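Local atomic coordinates of transcriptional regulator (Streptococcus dysgalactiae, PDB entry 4YV9), a protein that probably regulates transcription by binding DNA through a helix-turn-helix domain and sensing SHP peptide pheromones, in quorum sensing, through a C-terminal repeat domain. Residues His231-Leu236 against Lys267-Lys272; Gln249-Phe254 against Ala261-Tyr266; Arg11-Lys16 against Arg35-Glu40. All blocks are in the same frame, centred on the assembly; numbering follows the deposited sequence.

Contact 1. Residues His231-Leu236 against Lys267-Lys272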
# COMPACT_ATOMS: atom_id res chain seq x y z
N HIS B 231 -0.24 -14.85 -18.67
CA HIS B 231 -1.02 -16.08 -18.65
C HIS B 231 -1.51 -16.41 -20.07
O HIS B 231 -1.50 -17.57 -20.48
CB HIS B 231 -2.19 -15.94 -17.68
CG HIS B 231 -2.93 -17.22 -17.44
ND1 HIS B 231 -4.23 -17.25 -16.97
CD2 HIS B 231 -2.56 -18.51 -17.60
CE1 HIS B 231 -4.62 -18.50 -16.86
NE2 HIS B 231 -3.63 -19.29 -17.23
N GLY B 232 -1.91 -15.39 -20.82
CA GLY B 232 -2.30 -15.59 -22.21
C GLY B 232 -1.13 -16.16 -22.98
O GLY B 232 -1.29 -17.04 -23.83
N TYR B 233 0.06 -15.66 -22.66
CA TYR B 233 1.30 -16.12 -23.28
C TYR B 233 1.56 -17.59 -22.94
O TYR B 233 1.95 -18.38 -23.81
CB TYR B 233 2.46 -15.23 -22.82
CG TYR B 233 3.85 -15.63 -23.28
CD1 TYR B 233 4.10 -15.98 -24.60
CD2 TYR B 233 4.91 -15.63 -22.38
CE1 TYR B 233 5.38 -16.33 -25.02
CE2 TYR B 233 6.19 -15.97 -22.79
CZ TYR B 233 6.42 -16.33 -24.10
OH TYR B 233 7.69 -16.67 -24.48
N TYR B 234 1.31 -17.95 -21.69
CA TYR B 234 1.37 -19.35 -21.26
C TYR B 234 0.36 -20.20 -22.02
O TYR B 234 0.67 -21.31 -22.44
CB TYR B 234 1.13 -19.44 -19.75
CG TYR B 234 0.79 -20.82 -19.25
CD1 TYR B 234 1.78 -21.75 -18.98
CD2 TYR B 234 -0.53 -21.19 -19.02
CE1 TYR B 234 1.48 -23.00 -18.50
CE2 TYR B 234 -0.85 -22.44 -18.54
CZ TYR B 234 0.16 -23.34 -18.28
OH TYR B 234 -0.14 -24.60 -17.80
N LYS B 235 -0.85 -19.67 -22.18
CA LYS B 235 -1.91 -20.37 -22.90
C LYS B 235 -1.52 -20.59 -24.36
O LYS B 235 -1.74 -21.68 -24.91
CB LYS B 235 -3.23 -19.59 -22.84
CG LYS B 235 -3.87 -19.53 -21.47
CD LYS B 235 -5.21 -18.81 -21.54
CE LYS B 235 -5.66 -18.34 -20.17
NZ LYS B 235 -6.97 -17.64 -20.24
N LEU B 236 -0.95 -19.55 -24.97
CA LEU B 236 -0.51 -19.64 -26.35
C LEU B 236 0.53 -20.74 -26.52
O LEU B 236 0.40 -21.58 -27.40
CB LEU B 236 0.07 -18.30 -26.82
CG LEU B 236 0.65 -18.33 -28.23
CD1 LEU B 236 -0.36 -18.88 -29.22
CD2 LEU B 236 1.11 -16.94 -28.66
N LYS B 267 3.71 -4.67 -26.77
CA LYS B 267 3.34 -4.86 -28.17
C LYS B 267 4.55 -5.37 -28.95
O LYS B 267 4.41 -6.12 -29.92
CB LYS B 267 2.81 -3.55 -28.76
CG LYS B 267 2.37 -3.60 -30.21
CD LYS B 267 2.10 -2.18 -30.69
CE LYS B 267 1.54 -2.12 -32.10
NZ LYS B 267 1.66 -0.73 -32.66
N GLU B 268 5.73 -4.97 -28.50
CA GLU B 268 6.99 -5.47 -29.07
C GLU B 268 7.15 -6.97 -28.80
O GLU B 268 7.55 -7.73 -29.68
CB GLU B 268 8.17 -4.68 -28.49
CG GLU B 268 9.50 -4.95 -29.16
CD GLU B 268 9.64 -4.21 -30.48
OE1 GLU B 268 8.87 -3.26 -30.71
OE2 GLU B 268 10.52 -4.59 -31.28
N HIS B 269 6.84 -7.38 -27.57
CA HIS B 269 6.87 -8.79 -27.18
C HIS B 269 5.88 -9.59 -28.03
O HIS B 269 6.21 -10.65 -28.55
CB HIS B 269 6.54 -8.96 -25.69
CG HIS B 269 6.68 -10.36 -25.19
ND1 HIS B 269 5.84 -11.39 -25.58
CD2 HIS B 269 7.55 -10.91 -24.31
CE1 HIS B 269 6.20 -12.50 -24.97
NE2 HIS B 269 7.23 -12.24 -24.19
N TYR B 270 4.67 -9.05 -28.16
CA TYR B 270 3.64 -9.67 -28.98
C TYR B 270 4.08 -9.87 -30.45
O TYR B 270 4.05 -11.00 -30.95
CB TYR B 270 2.36 -8.82 -28.94
CG TYR B 270 1.17 -9.52 -29.56
CD1 TYR B 270 0.32 -10.31 -28.80
CD2 TYR B 270 0.90 -9.40 -30.93
CE1 TYR B 270 -0.77 -10.96 -29.37
CE2 TYR B 270 -0.18 -10.05 -31.51
CZ TYR B 270 -1.01 -10.82 -30.72
OH TYR B 270 -2.08 -11.46 -31.30
N ARG B 271 4.49 -8.81 -31.13
CA ARG B 271 4.91 -8.92 -32.53
C ARG B 271 6.07 -9.89 -32.74
O ARG B 271 6.19 -10.51 -33.79
CB ARG B 271 5.29 -7.54 -33.09
CG ARG B 271 4.09 -6.71 -33.54
CD ARG B 271 4.54 -5.38 -34.13
NE ARG B 271 5.37 -4.63 -33.18
CZ ARG B 271 5.29 -3.32 -32.98
NH1 ARG B 271 6.09 -2.74 -32.10
NH2 ARG B 271 4.41 -2.59 -33.66
N LYS B 272 6.92 -10.02 -31.72
CA LYS B 272 8.06 -10.93 -31.80
C LYS B 272 7.66 -12.38 -31.55
O LYS B 272 7.91 -13.26 -32.37
CB LYS B 272 9.15 -10.51 -30.80
CG LYS B 272 10.07 -11.65 -30.35
CD LYS B 272 11.49 -11.49 -30.87
CE LYS B 272 12.48 -12.25 -30.00
NZ LYS B 272 13.63 -12.78 -30.80

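Contact 2. Residues Gln249-Phe254 against Ala261-Tyr266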
# COMPACT_ATOMS: atom_id res chain seq x y z
N GLN B 249 -6.07 -8.05 -25.41
CA GLN B 249 -6.87 -7.31 -24.43
C GLN B 249 -5.97 -6.53 -23.46
O GLN B 249 -6.24 -5.36 -23.15
CB GLN B 249 -7.78 -8.26 -23.65
CG GLN B 249 -8.92 -8.84 -24.51
CD GLN B 249 -9.69 -9.92 -23.79
OE1 GLN B 249 -9.41 -10.21 -22.63
NE2 GLN B 249 -10.66 -10.52 -24.46
N ALA B 250 -4.91 -7.17 -22.99
CA ALA B 250 -3.97 -6.50 -22.10
C ALA B 250 -3.35 -5.29 -22.79
O ALA B 250 -3.20 -4.24 -22.17
CB ALA B 250 -2.88 -7.45 -21.63
N LEU B 251 -3.01 -5.44 -24.07
CA LEU B 251 -2.43 -4.32 -24.83
C LEU B 251 -3.40 -3.15 -24.86
O LEU B 251 -3.00 -2.00 -24.65
CB LEU B 251 -2.07 -4.74 -26.27
CG LEU B 251 -0.90 -5.72 -26.46
CD1 LEU B 251 -0.68 -6.06 -27.95
CD2 LEU B 251 0.36 -5.17 -25.84
N GLN B 252 -4.66 -3.46 -25.15
CA GLN B 252 -5.72 -2.45 -25.18
C GLN B 252 -5.83 -1.69 -23.86
O GLN B 252 -6.03 -0.47 -23.84
CB GLN B 252 -7.08 -3.09 -25.50
CG GLN B 252 -7.23 -3.63 -26.92
CD GLN B 252 -8.61 -4.26 -27.15
OE1 GLN B 252 -9.64 -3.59 -27.01
NE2 GLN B 252 -8.63 -5.54 -27.49
N ILE B 253 -5.70 -2.42 -22.75
CA ILE B 253 -5.76 -1.79 -21.42
C ILE B 253 -4.64 -0.74 -21.27
O ILE B 253 -4.91 0.42 -20.95
CB ILE B 253 -5.66 -2.85 -20.29
CG1 ILE B 253 -6.90 -3.74 -20.33
CG2 ILE B 253 -5.54 -2.19 -18.93
CD1 ILE B 253 -6.89 -4.88 -19.34
N PHE B 254 -3.39 -1.13 -21.52
CA PHE B 254 -2.27 -0.18 -21.50
C PHE B 254 -2.57 1.03 -22.39
O PHE B 254 -2.35 2.18 -22.00
CB PHE B 254 -0.97 -0.84 -21.99
CG PHE B 254 -0.42 -1.89 -21.08
CD1 PHE B 254 -0.40 -1.71 -19.70
CD2 PHE B 254 0.10 -3.07 -21.60
CE1 PHE B 254 0.13 -2.69 -18.86
CE2 PHE B 254 0.61 -4.05 -20.77
CZ PHE B 254 0.64 -3.86 -19.40
N ALA B 261 4.50 3.62 -22.71
CA ALA B 261 5.74 2.85 -22.62
C ALA B 261 5.44 1.37 -22.43
O ALA B 261 6.07 0.50 -23.06
CB ALA B 261 6.62 3.37 -21.48
N LEU B 262 4.49 1.07 -21.57
CA LEU B 262 4.06 -0.30 -21.35
C LEU B 262 3.42 -0.86 -22.61
O LEU B 262 3.70 -2.00 -23.00
CB LEU B 262 3.09 -0.39 -20.17
CG LEU B 262 3.79 -0.37 -18.81
CD1 LEU B 262 2.82 -0.12 -17.65
CD2 LEU B 262 4.52 -1.69 -18.62
N TYR B 263 2.57 -0.06 -23.24
CA TYR B 263 1.93 -0.47 -24.49
C TYR B 263 2.98 -0.85 -25.52
O TYR B 263 2.91 -1.93 -26.10
CB TYR B 263 1.02 0.64 -25.03
CG TYR B 263 0.32 0.28 -26.33
CD1 TYR B 263 -0.49 -0.84 -26.41
CD2 TYR B 263 0.46 1.07 -27.46
CE1 TYR B 263 -1.13 -1.18 -27.58
CE2 TYR B 263 -0.18 0.73 -28.66
CZ TYR B 263 -0.98 -0.39 -28.70
OH TYR B 263 -1.63 -0.75 -29.87
N TYR B 264 3.95 0.04 -25.72
CA TYR B 264 5.01 -0.19 -26.70
C TYR B 264 5.80 -1.45 -26.37
O TYR B 264 6.12 -2.25 -27.25
CB TYR B 264 5.98 1.00 -26.77
CG TYR B 264 7.26 0.64 -27.51
CD1 TYR B 264 7.33 0.69 -28.89
CD2 TYR B 264 8.39 0.23 -26.81
CE1 TYR B 264 8.49 0.35 -29.56
CE2 TYR B 264 9.54 -0.12 -27.46
CZ TYR B 264 9.59 -0.06 -28.83
OH TYR B 264 10.74 -0.41 -29.48
N SER B 265 6.12 -1.61 -25.09
CA SER B 265 7.01 -2.68 -24.66
C SER B 265 6.33 -4.05 -24.80
O SER B 265 6.95 -5.00 -25.27
CB SER B 265 7.46 -2.42 -23.23
OG SER B 265 8.50 -3.32 -22.86
N TYR B 266 5.07 -4.15 -24.39
CA TYR B 266 4.37 -5.42 -24.54
C TYR B 266 3.97 -5.71 -25.99
O TYR B 266 3.95 -6.87 -26.41
CB TYR B 266 3.15 -5.46 -23.62
CG TYR B 266 3.54 -5.84 -22.21
CD1 TYR B 266 3.96 -4.88 -21.31
CD2 TYR B 266 3.53 -7.17 -21.81
CE1 TYR B 266 4.35 -5.23 -20.03
CE2 TYR B 266 3.91 -7.52 -20.54
CZ TYR B 266 4.32 -6.55 -19.65
OH TYR B 266 4.71 -6.91 -18.39

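Contact 3. Residues Arg11-Lys16 against Arg35-Glu40. With SO4 (sulfate ion), chain M.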
# COMPACT_ATOMS: atom_id res chain seq x y z
N ARG B 11 1.72 18.34 18.10
CA ARG B 11 1.10 18.85 16.89
C ARG B 11 -0.09 17.99 16.46
O ARG B 11 -1.15 18.50 16.12
CB ARG B 11 2.12 18.92 15.76
CG ARG B 11 1.56 19.44 14.44
CD ARG B 11 2.65 19.65 13.40
NE ARG B 11 3.32 18.41 13.03
CZ ARG B 11 2.89 17.58 12.09
NH1 ARG B 11 1.78 17.86 11.41
NH2 ARG B 11 3.57 16.47 11.82
N LEU B 12 0.10 16.69 16.48
CA LEU B 12 -0.97 15.80 16.03
C LEU B 12 -2.16 15.84 17.01
O LEU B 12 -3.31 15.88 16.60
CB LEU B 12 -0.43 14.38 15.87
CG LEU B 12 0.55 14.22 14.71
CD1 LEU B 12 1.28 12.90 14.82
CD2 LEU B 12 -0.18 14.30 13.39
N ARG B 13 -1.85 15.85 18.30
CA ARG B 13 -2.88 15.91 19.33
C ARG B 13 -3.69 17.21 19.31
O ARG B 13 -4.92 17.17 19.32
CB ARG B 13 -2.26 15.74 20.72
CG ARG B 13 -3.25 16.02 21.84
CD ARG B 13 -2.60 16.12 23.23
NE ARG B 13 -1.63 17.21 23.36
CZ ARG B 13 -1.95 18.48 23.61
NH1 ARG B 13 -3.22 18.85 23.74
NH2 ARG B 13 -0.98 19.39 23.71
N GLN B 14 -3.01 18.35 19.31
CA GLN B 14 -3.68 19.63 19.15
C GLN B 14 -4.43 19.68 17.82
O GLN B 14 -5.52 20.25 17.73
CB GLN B 14 -2.69 20.78 19.25
CG GLN B 14 -2.04 20.90 20.63
CD GLN B 14 -1.01 22.01 20.71
OE1 GLN B 14 -0.36 22.33 19.72
NE2 GLN B 14 -0.86 22.61 21.88
N GLY B 15 -3.85 19.07 16.80
CA GLY B 15 -4.46 19.04 15.49
C GLY B 15 -5.80 18.31 15.47
O GLY B 15 -6.64 18.57 14.60
N LYS B 16 -6.00 17.42 16.44
CA LYS B 16 -7.27 16.71 16.59
C LYS B 16 -8.15 17.31 17.67
O LYS B 16 -9.19 16.75 18.02
CB LYS B 16 -7.01 15.23 16.89
CG LYS B 16 -6.46 14.47 15.69
CD LYS B 16 -6.34 13.00 15.97
CE LYS B 16 -5.82 12.28 14.76
NZ LYS B 16 -6.52 11.02 14.42
N ARG B 35 5.62 17.00 29.72
CA ARG B 35 7.07 17.05 29.76
C ARG B 35 7.63 16.36 28.51
O ARG B 35 8.62 16.81 27.94
CB ARG B 35 7.62 16.43 31.04
CG ARG B 35 7.47 17.37 32.24
CD ARG B 35 8.19 16.91 33.52
NE ARG B 35 9.63 16.73 33.34
CZ ARG B 35 10.57 17.61 33.71
NH1 ARG B 35 10.25 18.75 34.30
NH2 ARG B 35 11.85 17.32 33.50
N PHE B 36 6.96 15.30 28.06
CA PHE B 36 7.35 14.65 26.81
C PHE B 36 7.17 15.56 25.59
O PHE B 36 8.06 15.65 24.73
CB PHE B 36 6.57 13.35 26.59
CG PHE B 36 6.80 12.74 25.24
CD1 PHE B 36 8.09 12.46 24.80
CD2 PHE B 36 5.74 12.48 24.39
CE1 PHE B 36 8.31 11.92 23.54
CE2 PHE B 36 5.95 11.92 23.13
CZ PHE B 36 7.23 11.64 22.71
N GLU B 37 6.01 16.21 25.48
CA GLU B 37 5.77 17.08 24.33
C GLU B 37 6.77 18.22 24.26
O GLU B 37 7.15 18.66 23.18
CB GLU B 37 4.35 17.64 24.36
CG GLU B 37 3.30 16.58 24.13
CD GLU B 37 1.92 17.16 23.99
OE1 GLU B 37 1.73 18.34 24.35
OE2 GLU B 37 1.01 16.42 23.54
N ARG B 38 7.19 18.68 25.44
CA ARG B 38 8.15 19.78 25.51
C ARG B 38 9.61 19.32 25.38
O ARG B 38 10.52 20.14 25.29
CB ARG B 38 7.96 20.54 26.83
CG ARG B 38 6.65 21.32 26.89
CD ARG B 38 6.71 22.41 27.95
NE ARG B 38 6.78 21.84 29.29
CZ ARG B 38 5.72 21.40 29.96
NH1 ARG B 38 4.52 21.48 29.40
NH2 ARG B 38 5.86 20.90 31.18
N GLY B 39 9.83 18.01 25.37
CA GLY B 39 11.18 17.47 25.24
C GLY B 39 12.00 17.50 26.51
O GLY B 39 13.22 17.33 26.47
N GLU B 40 11.35 17.73 27.65
CA GLU B 40 12.06 17.75 28.94
C GLU B 40 12.28 16.33 29.43
O GLU B 40 13.25 16.04 30.12
CB GLU B 40 11.28 18.53 29.99
CG GLU B 40 11.03 19.99 29.67
CD GLU B 40 9.98 20.59 30.59
OE1 GLU B 40 9.10 19.83 31.05
OE2 GLU B 40 10.03 21.81 30.86
S SO4 M . -3.33 22.38 24.37
O1 SO4 M . -2.01 21.80 24.20
O2 SO4 M . -3.84 22.89 23.10
O3 SO4 M . -4.26 21.37 24.87
O4 SO4 M . -3.25 23.48 25.33

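Contact 1. Residues His231-Leu236 against Lys267-Lys272
Over the centre of one face of the Tyr233 ring stands the imidazole of His269, which offers its edge: CE1 lies 3.8 Å above the plane of the phenol ring. The two planes are at 86°, nearly perpendicular, and the ring centroids are 4.9 Å apart, so the pair is a T-shaped (edge-to-face) stack. CE1 of His269 is 3.9 Å from CE1 of Tyr233, and the NE2 corner follows a little further off, 4.1 Å from CE2 of Tyr233. Both rings leave their helices alike, with CG anti to the backbone nitrogen (chi1 175° for Tyr233, -174° for His269), and each CB points toward the opposite segment; the two side chains can therefore span helices whose nearest alpha carbons, those of Tyr233 and Tyr270, are still 8.9 Å apart. A second edge-to-face pair, between His269 and Tyr229, adds to the aromatic surroundings of the imidazole. Tyr233 is tethered at its other end, where its hydroxyl is hydrogen-bonded to Asp197 of helix 179-197. The contact thus ties helix 221-236 to the closing helix 260-273 of the C-terminal repeat domain, while Met247 of helix 242-256 touches Tyr233. No hydrogen bond joins the two segments. With a C-H of the imidazole set over the pi cloud, the attraction is probably dispersive with a modest electrostatic share, one that would grow if the histidine carried a proton on both nitrogens.

Contact 2. Residues Gln249-Phe254 against Ala261-Tyr266
Phe254 meets three residues of helix 260-273 at once. CB of Leu262 sits over one face of its ring as a CH-pi contact, 3.9 Å from the centroid. The Tyr266 ring meets it obliquely, with planes 34° apart and CD1 of Tyr266 3.5 Å from CE2 of Phe254. At the base of the phenylalanine, its CB packs on CB of Tyr263 at 3.9 Å. Leu251, one turn earlier, carries the contact on: its CD2 touches CB of Tyr266 at 3.6 Å, while its carbonyl O lies 3.3 Å from CD1 of Tyr263. That tyrosine has CG anti to the backbone nitrogen (chi1 -180°), which places its ring beside the Leu251 carbonyl. The segments form an antiparallel helical hairpin, their axes 8.7 Å apart at closest approach and their directions at 154°, as expected of the TPR-like C-terminal domain of Rgg proteins. Behind this first shell stands helix 221-236, where Tyr229 meets Tyr266 edge-to-face and Thr225 touches Phe254. Phe221 of the second subunit packs on both Phe254 and Leu262, and the bound peptide rests against Leu262 and Ser265.

Contact 3. Residues Arg11-Lys16 against Arg35-Glu40
NH2 of Arg13 serves two anions at once: it donates to OE1 of Glu37 at 3.0 Å and to O1 of a sulfate ion, probably from the crystallisation liquor, at 2.7 Å. The bond to Glu37 is one arm of a two-pronged salt bridge between helix 6-15 and helix 30-37; it uses the syn lone pair of OE1 and is somewhat tilted from the guanidinium plane. In the other arm NE of Arg13 lies 2.8 Å from OE2 of Glu37, its N-H pointing almost straight at the oxygen (164°) and close to the guanidinium plane, again on the syn side. The arginine thus grips side-on, one nitrogen to each oxygen, and the two flat groups, only 18° apart, are nearly coplanar. A bend at chi3 of Arg13 (62°) turns the guanidinium so that NE can share in this grip, whereas Glu37 reaches across with a chain extended beyond CG.

Both helices belong to the helix-turn-helix domain, and the bridge joins its first helix to the end of helix 30-37, where Gly39, with positive phi, completes a Schellman motif. Both residues of the bridge are buried, and Ile20 of helix 20-23 touches each of them; the carboxylate probably offsets much of the arginine's charge.

Sulfate O1 also takes a bond from NE2 of Gln14, at 2.7 Å, and a weak one from NH1 of Arg13; NH1 bonds more soundly to O3 of the sulfate, at 3.0 Å. NH1 also donates to the carbonyl of Val18, so polar partners around the guanidinium fix its rotation. Two anions on one guanidinium would probably stabilise its positive charge. Beyond the bridge, Arg38 makes a weak bond to Glu40, and Arg35 adds only a long charge pairing with it.

How the contacts relate
Contact 3 comes first along the chain, within the helix-turn-helix range, and closes before the other two begin. Contacts 1 and 2 lie on the opposite side of the chain's centre: the centre of contact 3 is about 57 Å from that of contact 1 and 50 Å from that of contact 2. Those two are neighbours, with centres about 11 Å apart. They share helix 260-273, which packs on helix 242-256 in contact 2 and on helix 221-236 in contact 1; contact 2 falls within the span of contact 1. Contacts 2 and 3 both reach the second subunit, so the probable DNA-binding end and the end carrying the bound peptide each adjoin the dimer partner.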